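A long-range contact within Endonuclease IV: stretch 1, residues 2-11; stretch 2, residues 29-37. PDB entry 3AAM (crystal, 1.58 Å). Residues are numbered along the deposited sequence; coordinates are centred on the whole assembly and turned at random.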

ATOM      1  N   PRO A   2     -13.267  -7.785  -6.930  1.00 16.89           N
ATOM      2  CA  PRO A   2     -12.175  -6.977  -6.347  1.00 14.40           C
ATOM      3  C   PRO A   2     -11.440  -6.154  -7.400  1.00 14.27           C
ATOM      4  O   PRO A   2     -11.223  -6.608  -8.524  1.00 16.46           O
ATOM      5  CB  PRO A   2     -11.226  -7.952  -5.668  1.00 15.22           C
ATOM      6  CG  PRO A   2     -11.441  -9.211  -6.512  1.00 16.29           C
ATOM      7  CD  PRO A   2     -12.956  -9.219  -6.787  1.00 18.13           C
ATOM      8  N   ARG A   3     -11.056  -4.939  -7.024  1.00 11.18           N
ATOM      9  CA  ARG A   3     -10.338  -4.046  -7.926  1.00  9.34           C
ATOM     10  C   ARG A   3      -8.848  -4.365  -7.888  1.00  8.03           C
ATOM     11  O   ARG A   3      -8.328  -4.833  -6.868  1.00  8.24           O
ATOM     12  CB  ARG A   3     -10.601  -2.590  -7.532  1.00  9.84           C
ATOM     13  CG  ARG A   3     -12.032  -2.145  -7.837  1.00 13.11           C
ATOM     14  CD  ARG A   3     -12.342  -0.760  -7.299  1.00 14.75           C
ATOM     15  NE  ARG A   3     -13.656  -0.295  -7.737  1.00 18.82           N
ATOM     16  CZ  ARG A   3     -13.913   0.208  -8.943  1.00 20.20           C
ATOM     17  NH1 ARG A   3     -12.943   0.325  -9.842  1.00 16.86           N
ATOM     18  NH2 ARG A   3     -15.149   0.584  -9.253  1.00 19.62           N
ATOM     19  N   TYR A   4      -8.161  -4.117  -9.001  1.00  6.63           N
ATOM     20  CA  TYR A   4      -6.741  -4.425  -9.089  1.00  7.74           C
ATOM     21  C   TYR A   4      -5.960  -3.376  -9.867  1.00  7.46           C
ATOM     22  O   TYR A   4      -6.486  -2.720 -10.767  1.00  6.80           O
ATOM     23  CB  TYR A   4      -6.564  -5.795  -9.755  1.00  8.41           C
ATOM     24  CG  TYR A   4      -7.081  -5.826 -11.174  1.00  7.83           C
ATOM     25  CD1 TYR A   4      -6.238  -5.544 -12.251  1.00  7.92           C
ATOM     26  CD2 TYR A   4      -8.430  -6.061 -11.438  1.00  9.05           C
ATOM     27  CE1 TYR A   4      -6.729  -5.489 -13.554  1.00  8.69           C
ATOM     28  CE2 TYR A   4      -8.931  -6.010 -12.737  1.00  8.93           C
ATOM     29  CZ  TYR A   4      -8.074  -5.722 -13.790  1.00  9.56           C
ATOM     30  OH  TYR A   4      -8.571  -5.652 -15.074  1.00  8.14           O
ATOM     31  N   GLY A   5      -4.686  -3.236  -9.525  1.00  7.42           N
ATOM     32  CA  GLY A   5      -3.860  -2.265 -10.213  1.00  7.57           C
ATOM     33  C   GLY A   5      -2.391  -2.388  -9.881  1.00  7.60           C
ATOM     34  O   GLY A   5      -1.971  -3.287  -9.145  1.00  7.69           O
ATOM     35  N   PHE A   6      -1.614  -1.462 -10.433  1.00  7.18           N
ATOM     36  CA  PHE A   6      -0.169  -1.418 -10.237  1.00  6.23           C
ATOM     37  C   PHE A   6       0.214  -0.075  -9.649  1.00  5.67           C
ATOM     38  O   PHE A   6      -0.623   0.810  -9.459  1.00  6.51           O
ATOM     39  CB  PHE A   6       0.583  -1.506 -11.570  1.00  6.53           C
ATOM     40  CG  PHE A   6       0.265  -2.712 -12.396  1.00  7.04           C
ATOM     41  CD1 PHE A   6       0.234  -3.981 -11.831  1.00  8.53           C
ATOM     42  CD2 PHE A   6       0.068  -2.581 -13.770  1.00  8.72           C
ATOM     43  CE1 PHE A   6       0.018  -5.105 -12.622  1.00  9.07           C
ATOM     44  CE2 PHE A   6      -0.148  -3.697 -14.570  1.00  7.59           C
ATOM     45  CZ  PHE A   6      -0.172  -4.960 -14.000  1.00  6.73           C
ATOM     46  N   HIS A   7       1.506   0.067  -9.381  1.00  7.25           N
ATOM     47  CA  HIS A   7       2.042   1.326  -8.912  1.00  8.16           C
ATOM     48  C   HIS A   7       2.490   2.000 -10.202  1.00  8.15           C
ATOM     49  O   HIS A   7       3.316   1.453 -10.945  1.00  9.52           O
ATOM     50  CB  HIS A   7       3.235   1.118  -7.984  1.00  7.71           C
ATOM     51  CG  HIS A   7       3.704   2.384  -7.347  1.00  8.79           C
ATOM     52  ND1 HIS A   7       4.317   3.391  -8.061  1.00 11.55           N
ATOM     53  CD2 HIS A   7       3.591   2.837  -6.077  1.00  7.78           C
ATOM     54  CE1 HIS A   7       4.563   4.409  -7.256  1.00  8.67           C
ATOM     55  NE2 HIS A   7       4.133   4.099  -6.047  1.00 10.96           N
ATOM     56  N   LEU A   8       1.924   3.171 -10.474  1.00  7.75           N
ATOM     57  CA  LEU A   8       2.215   3.920 -11.693  1.00  7.18           C
ATOM     58  C   LEU A   8       3.113   5.125 -11.440  1.00  8.43           C
ATOM     59  O   LEU A   8       3.109   5.697 -10.348  1.00  9.17           O
ATOM     60  CB  LEU A   8       0.901   4.389 -12.325  1.00  6.61           C
ATOM     61  CG  LEU A   8      -0.171   3.312 -12.528  1.00  7.71           C
ATOM     62  CD1 LEU A   8      -1.458   3.960 -13.025  1.00  8.80           C
ATOM     63  CD2 LEU A   8       0.327   2.263 -13.512  1.00  9.88           C
ATOM     64  N   SER A   9       3.857   5.514 -12.470  1.00  8.22           N
ATOM     65  CA  SER A   9       4.772   6.646 -12.384  1.00  9.63           C
ATOM     66  C   SER A   9       4.073   7.992 -12.505  1.00 11.10           C
ATOM     67  O   SER A   9       3.037   8.112 -13.160  1.00 12.29           O
ATOM     68  CB  SER A   9       5.834   6.537 -13.481  1.00  9.71           C
ATOM     69  OG  SER A   9       6.643   7.697 -13.511  1.00 11.37           O
ATOM     70  N   ILE A  10       4.647   9.006 -11.865  1.00 11.08           N
ATOM     71  CA  ILE A  10       4.098  10.354 -11.932  1.00 12.52           C
ATOM     72  C   ILE A  10       5.141  11.297 -12.519  1.00 13.36           C
ATOM     73  O   ILE A  10       4.942  12.512 -12.560  1.00 13.87           O
ATOM     74  CB  ILE A  10       3.674  10.882 -10.541  1.00 13.16           C
ATOM     75  CG1 ILE A  10       4.881  10.951  -9.602  1.00 14.22           C
ATOM     76  CG2 ILE A  10       2.601   9.980  -9.952  1.00 12.18           C
ATOM     77  CD1 ILE A  10       4.606  11.716  -8.318  1.00 16.14           C
ATOM     78  N   ALA A  11       6.254  10.731 -12.976  1.00 13.16           N
ATOM     79  CA  ALA A  11       7.323  11.531 -13.565  1.00 16.43           C
ATOM     80  C   ALA A  11       6.920  12.016 -14.955  1.00 16.95           C
ATOM     81  O   ALA A  11       6.022  11.458 -15.583  1.00 19.74           O
ATOM     82  CB  ALA A  11       8.604  10.707 -13.649  1.00 16.18           C
ATOM     83  N   THR A  29      -8.374  -1.225 -12.487  1.00  7.78           N
ATOM     84  CA  THR A  29      -9.564  -0.784 -11.771  1.00  7.66           C
ATOM     85  C   THR A  29      -9.199  -0.147 -10.434  1.00  8.28           C
ATOM     86  O   THR A  29     -10.054   0.095  -9.581  1.00  9.06           O
ATOM     87  CB  THR A  29     -10.587  -1.929 -11.582  1.00  9.77           C
ATOM     88  OG1 THR A  29      -9.950  -3.080 -11.022  1.00 10.54           O
ATOM     89  CG2 THR A  29     -11.201  -2.304 -12.932  1.00  8.18           C
ATOM     90  N   ALA A  30      -7.911   0.146 -10.287  1.00  7.03           N
ATOM     91  CA  ALA A  30      -7.357   0.796  -9.106  1.00  5.43           C
ATOM     92  C   ALA A  30      -5.899   1.086  -9.417  1.00  5.05           C
ATOM     93  O   ALA A  30      -5.320   0.456 -10.300  1.00  6.24           O
ATOM     94  CB  ALA A  30      -7.463  -0.121  -7.891  1.00  6.79           C
ATOM     95  N   PHE A  31      -5.307   2.047  -8.716  1.00  5.12           N
ATOM     96  CA  PHE A  31      -3.897   2.349  -8.937  1.00  5.10           C
ATOM     97  C   PHE A  31      -3.244   3.023  -7.740  1.00  6.26           C
ATOM     98  O   PHE A  31      -3.918   3.502  -6.826  1.00  7.73           O
ATOM     99  CB  PHE A  31      -3.697   3.185 -10.219  1.00  6.52           C
ATOM    100  CG  PHE A  31      -4.173   4.607 -10.118  1.00  6.51           C
ATOM    101  CD1 PHE A  31      -3.308   5.622  -9.712  1.00  7.94           C
ATOM    102  CD2 PHE A  31      -5.481   4.938 -10.446  1.00  8.12           C
ATOM    103  CE1 PHE A  31      -3.746   6.951  -9.637  1.00  8.42           C
ATOM    104  CE2 PHE A  31      -5.925   6.257 -10.373  1.00  7.19           C
ATOM    105  CZ  PHE A  31      -5.057   7.264  -9.969  1.00  8.77           C
ATOM    106  N   GLN A  32      -1.918   3.030  -7.752  1.00  5.42           N
ATOM    107  CA  GLN A  32      -1.129   3.607  -6.677  1.00  6.34           C
ATOM    108  C   GLN A  32      -0.014   4.457  -7.266  1.00  4.98           C
ATOM    109  O   GLN A  32       0.514   4.141  -8.324  1.00  6.16           O
ATOM    110  CB  GLN A  32      -0.544   2.472  -5.830  1.00  7.08           C
ATOM    111  CG  GLN A  32       0.390   2.904  -4.718  1.00  7.16           C
ATOM    112  CD  GLN A  32       0.812   1.737  -3.849  1.00  6.66           C
ATOM    113  OE1 GLN A  32       0.051   1.275  -3.001  1.00  7.82           O
ATOM    114  NE2 GLN A  32       2.025   1.241  -4.073  1.00  7.60           N
ATOM    115  N   ILE A  33       0.331   5.533  -6.567  1.00  6.54           N
ATOM    116  CA  ILE A  33       1.391   6.438  -6.989  1.00  7.01           C
ATOM    117  C   ILE A  33       2.118   6.970  -5.762  1.00  8.35           C
ATOM    118  O   ILE A  33       1.684   6.752  -4.629  1.00  7.43           O
ATOM    119  CB  ILE A  33       0.828   7.671  -7.723  1.00  6.73           C
ATOM    120  CG1 ILE A  33      -0.195   8.380  -6.827  1.00  7.90           C
ATOM    121  CG2 ILE A  33       0.186   7.267  -9.046  1.00  9.21           C
ATOM    122  CD1 ILE A  33      -0.630   9.750  -7.345  1.00  9.69           C
ATOM    123  N   PHE A  34       3.237   7.647  -5.998  1.00  8.28           N
ATOM    124  CA  PHE A  34       3.987   8.289  -4.925  1.00  7.53           C
ATOM    125  C   PHE A  34       3.526   9.738  -5.033  1.00 10.05           C
ATOM    126  O   PHE A  34       2.928  10.116  -6.041  1.00 11.70           O
ATOM    127  CB  PHE A  34       5.498   8.241  -5.174  1.00  9.18           C
ATOM    128  CG  PHE A  34       6.120   6.888  -4.975  1.00  9.21           C
ATOM    129  CD1 PHE A  34       5.980   6.209  -3.770  1.00 10.39           C
ATOM    130  CD2 PHE A  34       6.884   6.310  -5.986  1.00 10.64           C
ATOM    131  CE1 PHE A  34       6.594   4.972  -3.571  1.00 11.35           C
ATOM    132  CE2 PHE A  34       7.504   5.071  -5.798  1.00 10.74           C
ATOM    133  CZ  PHE A  34       7.357   4.402  -4.589  1.00 12.97           C
ATOM    134  N   ALA A  35       3.791  10.541  -4.006  1.00  8.77           N
ATOM    135  CA  ALA A  35       3.418  11.955  -4.031  1.00  9.04           C
ATOM    136  C   ALA A  35       4.630  12.795  -4.434  1.00  9.48           C
ATOM    137  O   ALA A  35       4.527  14.007  -4.633  1.00  8.92           O
ATOM    138  CB  ALA A  35       2.897  12.388  -2.666  1.00 10.96           C
ATOM    139  N   LYS A  36       5.776  12.129  -4.535  1.00 10.16           N
ATOM    140  CA  LYS A  36       7.036  12.744  -4.944  1.00 11.53           C
ATOM    141  C   LYS A  36       8.048  11.621  -5.117  1.00 13.20           C
ATOM    142  O   LYS A  36       7.793  10.489  -4.704  1.00 12.50           O
ATOM    143  CB  LYS A  36       7.541  13.752  -3.901  1.00 12.67           C
ATOM    144  CG  LYS A  36       8.006  13.159  -2.580  1.00 13.16           C
ATOM    145  CD  LYS A  36       6.880  13.075  -1.580  1.00 14.48           C
ATOM    146  CE  LYS A  36       7.411  12.865  -0.171  1.00 14.83           C
ATOM    147  NZ  LYS A  36       6.322  13.006   0.835  1.00 12.65           N
ATOM    148  N   SER A  37       9.186  11.917  -5.739  1.00 13.44           N
ATOM    149  CA  SER A  37      10.202  10.894  -5.941  1.00 15.01           C
ATOM    150  C   SER A  37      10.558  10.275  -4.594  1.00 14.99           C
ATOM    151  O   SER A  37      10.850  10.986  -3.633  1.00 15.92           O
ATOM    152  CB  SER A  37      11.455  11.495  -6.578  1.00 17.51           C
ATOM    153  OG  SER A  37      12.444  10.498  -6.766  1.00 22.72           O
TER
HETATM  154  O   HOH W   1     -12.093  -4.993 -11.034  1.00 11.35           O
HETATM  155  O   HOH W   2       4.494   7.127  -8.540  1.00  9.41           O

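Five direct hydrogen bonds join the two stretches, which run in roughly the same direction, their end-to-end vectors 29° apart. The shortest links Leu-8 N to Gln-32 O (2.7 Å); together with the bond from Gln-32 N to Phe-6 O (3.1 Å) it brackets His-7, whose backbone forms a single bridge with that of Gln-32. His-7 CA adds a C-H...O contact to Gln-32 O at 3.3 Å.

Toward the start of both stretches, Thr-29 engages Arg-3 and Tyr-4. Thr-29 OG1 accepts from Tyr-4 N (2.9 Å), Thr-29 N donates to Tyr-4 O (3.0 Å), and Thr-29 O receives Arg-3 NH1 (2.9 Å), which approaches with the carbonyl near the guanidinium plane. The extended m, t, t side chain of Arg-3 carries the charged group to this carbonyl. The threonine hydroxyl thus takes up a backbone amide, and water 1 connects Thr-29 OG1 (2.9 Å) to Pro-2 O (3.1 Å). Water 2 plays a similar role farther along, donating to Leu-8 O (2.7 Å) and accepting from Phe-34 N (2.9 Å).

Between these polar clusters, Gly-5 lets the chains close in: its CA lies 3.1 Å from Ala-30 O, and an ideal CB would fall 1.7 Å from that oxygen, a clash.

The packing centres on His-7. Ile-33 CA sits over one face of its imidazole, 4.0 Å from the centroid, while the ring edge meets the face of Phe-34, with centroids 4.1 Å apart and planes at 51°. Apolar side chains, which need no polar partners, add further packing: Leu-8 CD1 reaches Phe-31 CB (3.7 Å), and Ile-10 CG2 meets Ile-33 CB (3.7 Å). Ile-10 CD1 also lies 3.2 Å from Phe-34 O, a carbonyl buried here without a hydrogen-bonding partner. Altogether the contact buries 745 Å², summed over both sides.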